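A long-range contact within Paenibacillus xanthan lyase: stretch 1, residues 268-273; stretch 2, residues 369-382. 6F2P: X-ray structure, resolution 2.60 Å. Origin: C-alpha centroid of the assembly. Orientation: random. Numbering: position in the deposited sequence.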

# COMPACT_ATOMS: atom_id res chain seq x y z
N GLU A 268 -5.92 16.54 4.33
CA GLU A 268 -7.35 16.66 4.10
C GLU A 268 -8.11 15.33 4.25
O GLU A 268 -9.18 15.30 4.86
CB GLU A 268 -7.62 17.30 2.73
CG GLU A 268 -9.06 17.74 2.55
CD GLU A 268 -9.34 18.24 1.15
OE1 GLU A 268 -8.52 17.95 0.26
OE2 GLU A 268 -10.37 18.91 0.95
N PRO A 269 -7.57 14.21 3.72
CA PRO A 269 -8.38 13.00 3.89
C PRO A 269 -8.42 12.52 5.34
O PRO A 269 -9.29 11.72 5.70
CB PRO A 269 -7.65 11.95 3.02
CG PRO A 269 -6.73 12.73 2.14
CD PRO A 269 -6.37 13.97 2.90
N PHE A 270 -7.49 12.99 6.16
CA PHE A 270 -7.39 12.51 7.53
C PHE A 270 -7.99 13.45 8.54
O PHE A 270 -7.92 13.19 9.75
CB PHE A 270 -5.94 12.19 7.90
CG PHE A 270 -5.37 11.05 7.12
CD1 PHE A 270 -5.85 9.76 7.31
CD2 PHE A 270 -4.36 11.26 6.20
CE1 PHE A 270 -5.32 8.70 6.59
CE2 PHE A 270 -3.83 10.21 5.49
CZ PHE A 270 -4.31 8.93 5.68
N ILE A 271 -8.59 14.54 8.07
CA ILE A 271 -9.32 15.41 8.98
C ILE A 271 -10.80 15.22 8.75
O ILE A 271 -11.33 15.62 7.71
CB ILE A 271 -8.97 16.89 8.81
CG1 ILE A 271 -7.53 17.14 9.22
CG2 ILE A 271 -9.91 17.77 9.67
CD1 ILE A 271 -7.07 18.53 8.94
N TYR A 272 -11.46 14.59 9.71
CA TYR A 272 -12.89 14.43 9.62
C TYR A 272 -13.56 15.41 10.56
O TYR A 272 -13.51 15.23 11.78
CB TYR A 272 -13.33 13.00 9.91
CG TYR A 272 -14.72 12.74 9.40
CD1 TYR A 272 -14.95 12.44 8.06
CD2 TYR A 272 -15.82 12.84 10.25
CE1 TYR A 272 -16.22 12.23 7.59
CE2 TYR A 272 -17.10 12.62 9.78
CZ TYR A 272 -17.30 12.32 8.45
OH TYR A 272 -18.57 12.11 7.99
N LYS A 273 -14.16 16.44 9.99
CA LYS A 273 -14.90 17.44 10.76
C LYS A 273 -14.16 17.91 12.02
O LYS A 273 -14.73 18.00 13.11
CB LYS A 273 -16.29 16.91 11.09
CG LYS A 273 -17.10 16.58 9.85
CD LYS A 273 -18.48 16.07 10.20
CE LYS A 273 -19.32 15.88 8.95
NZ LYS A 273 -20.72 15.51 9.29
N GLY A 369 1.52 2.93 1.15
CA GLY A 369 2.82 3.14 1.75
C GLY A 369 2.85 3.00 3.26
O GLY A 369 3.92 2.89 3.86
N MET A 370 1.67 3.01 3.89
CA MET A 370 1.61 2.88 5.34
C MET A 370 0.47 1.97 5.81
O MET A 370 0.00 2.10 6.95
CB MET A 370 1.47 4.26 5.98
CG MET A 370 0.17 4.95 5.66
SD MET A 370 0.16 6.62 6.30
CE MET A 370 -1.46 7.16 5.82
N ASP A 371 0.04 1.06 4.95
CA ASP A 371 -1.03 0.12 5.28
C ASP A 371 -2.27 0.78 5.90
O ASP A 371 -2.72 0.38 6.97
CB ASP A 371 -0.51 -1.00 6.19
CG ASP A 371 0.52 -1.88 5.50
OD1 ASP A 371 0.65 -1.81 4.25
OD2 ASP A 371 1.21 -2.65 6.22
N ARG A 372 -2.79 1.81 5.24
CA ARG A 372 -3.98 2.51 5.72
C ARG A 372 -4.96 2.74 4.58
O ARG A 372 -4.57 2.73 3.41
CB ARG A 372 -3.62 3.86 6.36
CG ARG A 372 -2.75 3.76 7.60
CD ARG A 372 -3.53 3.18 8.77
NE ARG A 372 -2.83 3.36 10.04
CZ ARG A 372 -2.04 2.45 10.60
NH1 ARG A 372 -1.84 1.28 10.00
NH2 ARG A 372 -1.45 2.71 11.76
N ALA A 373 -6.22 2.96 4.93
CA ALA A 373 -7.24 3.25 3.93
C ALA A 373 -8.30 4.17 4.52
O ALA A 373 -8.58 4.13 5.73
CB ALA A 373 -7.88 1.96 3.43
N VAL A 374 -8.87 5.02 3.68
CA VAL A 374 -9.94 5.92 4.11
C VAL A 374 -11.10 5.91 3.12
O VAL A 374 -10.90 6.05 1.91
CB VAL A 374 -9.44 7.36 4.30
CG1 VAL A 374 -10.59 8.28 4.65
CG2 VAL A 374 -8.39 7.42 5.38
N GLN A 375 -12.30 5.72 3.65
CA GLN A 375 -13.51 5.84 2.86
C GLN A 375 -14.32 7.03 3.37
O GLN A 375 -14.74 7.08 4.52
CB GLN A 375 -14.34 4.56 2.93
CG GLN A 375 -15.71 4.67 2.29
CD GLN A 375 -15.65 4.88 0.79
OE1 GLN A 375 -15.19 5.91 0.29
NE2 GLN A 375 -16.12 3.88 0.04
N LEU A 376 -14.52 8.01 2.50
CA LEU A 376 -15.32 9.18 2.83
C LEU A 376 -16.55 9.21 1.93
O LEU A 376 -16.45 9.33 0.71
CB LEU A 376 -14.49 10.45 2.68
CG LEU A 376 -13.18 10.54 3.47
CD1 LEU A 376 -12.40 11.78 3.05
CD2 LEU A 376 -13.42 10.56 4.97
N ARG A 377 -17.72 9.07 2.56
CA ARG A 377 -19.00 9.06 1.88
C ARG A 377 -19.86 10.15 2.47
O ARG A 377 -19.55 10.69 3.54
CB ARG A 377 -19.68 7.71 2.08
CG ARG A 377 -18.91 6.54 1.52
CD ARG A 377 -18.64 6.72 0.05
NE ARG A 377 -19.87 6.98 -0.68
CZ ARG A 377 -19.91 7.32 -1.97
NH1 ARG A 377 -18.78 7.44 -2.66
NH2 ARG A 377 -21.08 7.54 -2.57
N PRO A 378 -20.95 10.51 1.78
CA PRO A 378 -21.87 11.46 2.42
C PRO A 378 -22.49 10.85 3.68
O PRO A 378 -23.18 9.84 3.60
CB PRO A 378 -22.93 11.70 1.34
CG PRO A 378 -22.78 10.56 0.37
CD PRO A 378 -21.33 10.21 0.39
N GLY A 379 -22.23 11.46 4.83
CA GLY A 379 -22.78 11.00 6.09
C GLY A 379 -21.80 10.30 7.02
O GLY A 379 -22.04 10.23 8.23
N PHE A 380 -20.71 9.78 6.49
CA PHE A 380 -19.74 9.10 7.34
C PHE A 380 -18.32 9.05 6.78
O PHE A 380 -18.09 9.23 5.59
CB PHE A 380 -20.22 7.70 7.71
CG PHE A 380 -20.34 6.77 6.52
CD1 PHE A 380 -21.49 6.76 5.74
CD2 PHE A 380 -19.32 5.89 6.20
CE1 PHE A 380 -21.62 5.91 4.67
CE2 PHE A 380 -19.43 5.03 5.13
CZ PHE A 380 -20.59 5.04 4.35
N GLY A 381 -17.36 8.80 7.67
CA GLY A 381 -15.99 8.57 7.28
C GLY A 381 -15.57 7.25 7.89
O GLY A 381 -16.09 6.85 8.93
N PHE A 382 -14.65 6.56 7.23
CA PHE A 382 -14.24 5.25 7.67
C PHE A 382 -12.74 5.12 7.52
O PHE A 382 -12.20 5.28 6.43
CB PHE A 382 -14.94 4.19 6.84
CG PHE A 382 -14.70 2.78 7.30
CD1 PHE A 382 -15.29 2.30 8.46
CD2 PHE A 382 -13.90 1.92 6.55
CE1 PHE A 382 -15.08 0.99 8.88
CE2 PHE A 382 -13.69 0.61 6.96
CZ PHE A 382 -14.29 0.15 8.12
O HOH W 1 -18.71 12.48 5.36
O HOH W 2 -20.80 12.96 9.52

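No direct hydrogen bond joins these two stretches, although they bury 365 Å² between them; their touching residues are at least 100 positions apart in sequence, and the polar links run through two ordered waters, both held by the hydroxyl of Tyr272. The contact illustrates a general principle: a tyrosine can pack its ring against an apolar side chain and bare backbone while its hydroxyl finds hydrogen-bonding partners at the far end.

Water 1 lies 2.7 Å from Tyr272 OH and donates to Arg377 O, also at 2.7 Å. Water 2 lies 2.8 Å from Tyr272 OH, accepts from Lys273 NZ at 2.6 Å and donates to Gly379 O at 3.3 Å. The lysine side chain, extended beyond its m chi1, thus reaches the same water as the neighbouring tyrosine. Both carbonyls belong to the type II turn from Arg377 to Phe380, so the hydroxyl is tied to the turn without bonding to it directly. Its closest approach there is to carbon, 3.3 Å from Tyr272 OH to Phe380 CA; Phe380 N, at 3.5 Å from Tyr272 OH, is near enough but poorly angled for a hydrogen bond.

The turn connects two strands paired by hydrogen bonds from Gln375 N to Phe382 O and from Phe382 N to Gln375 O, both 2.8 Å. Glycine matters at two points. At Gly379, phi/psi of 107/-22 would jam a CB against the preceding carbonyl oxygen. At Gly381 the constraint comes from across the contact: an ideal CB would point toward stretch 1 and sit 2.7 Å from Tyr272 CD1, a clash. The bare backbone leaves room for the tyrosine ring, which is further bordered at its edge by Leu376, with Tyr272 CD1 3.9 Å from Leu376 CD2.

Apolar packing carries the rest. On the 372-377 strand, Val374 and Leu376 both direct their CA-to-CB bonds toward stretch 1, whereas Ala373 points away, the alternation expected of an extended chain. Phe270 starts sideways, but its m rotamer brings the ring end nearer: Phe270 CE1 is 3.5 Å from Val374 CG2, and Phe270 CZ is 3.4 Å from Met370 CE. The methionine reaches this point with chi2 and chi3 both near 180°, its extended chain placing the terminal methyl against the ring. Pro269 contributes through its backbone, where Pro269 O lies 3.8 Å from Val374 CG1. Apolar side chains thus make the close packing, while water completes the polar connections at the turn.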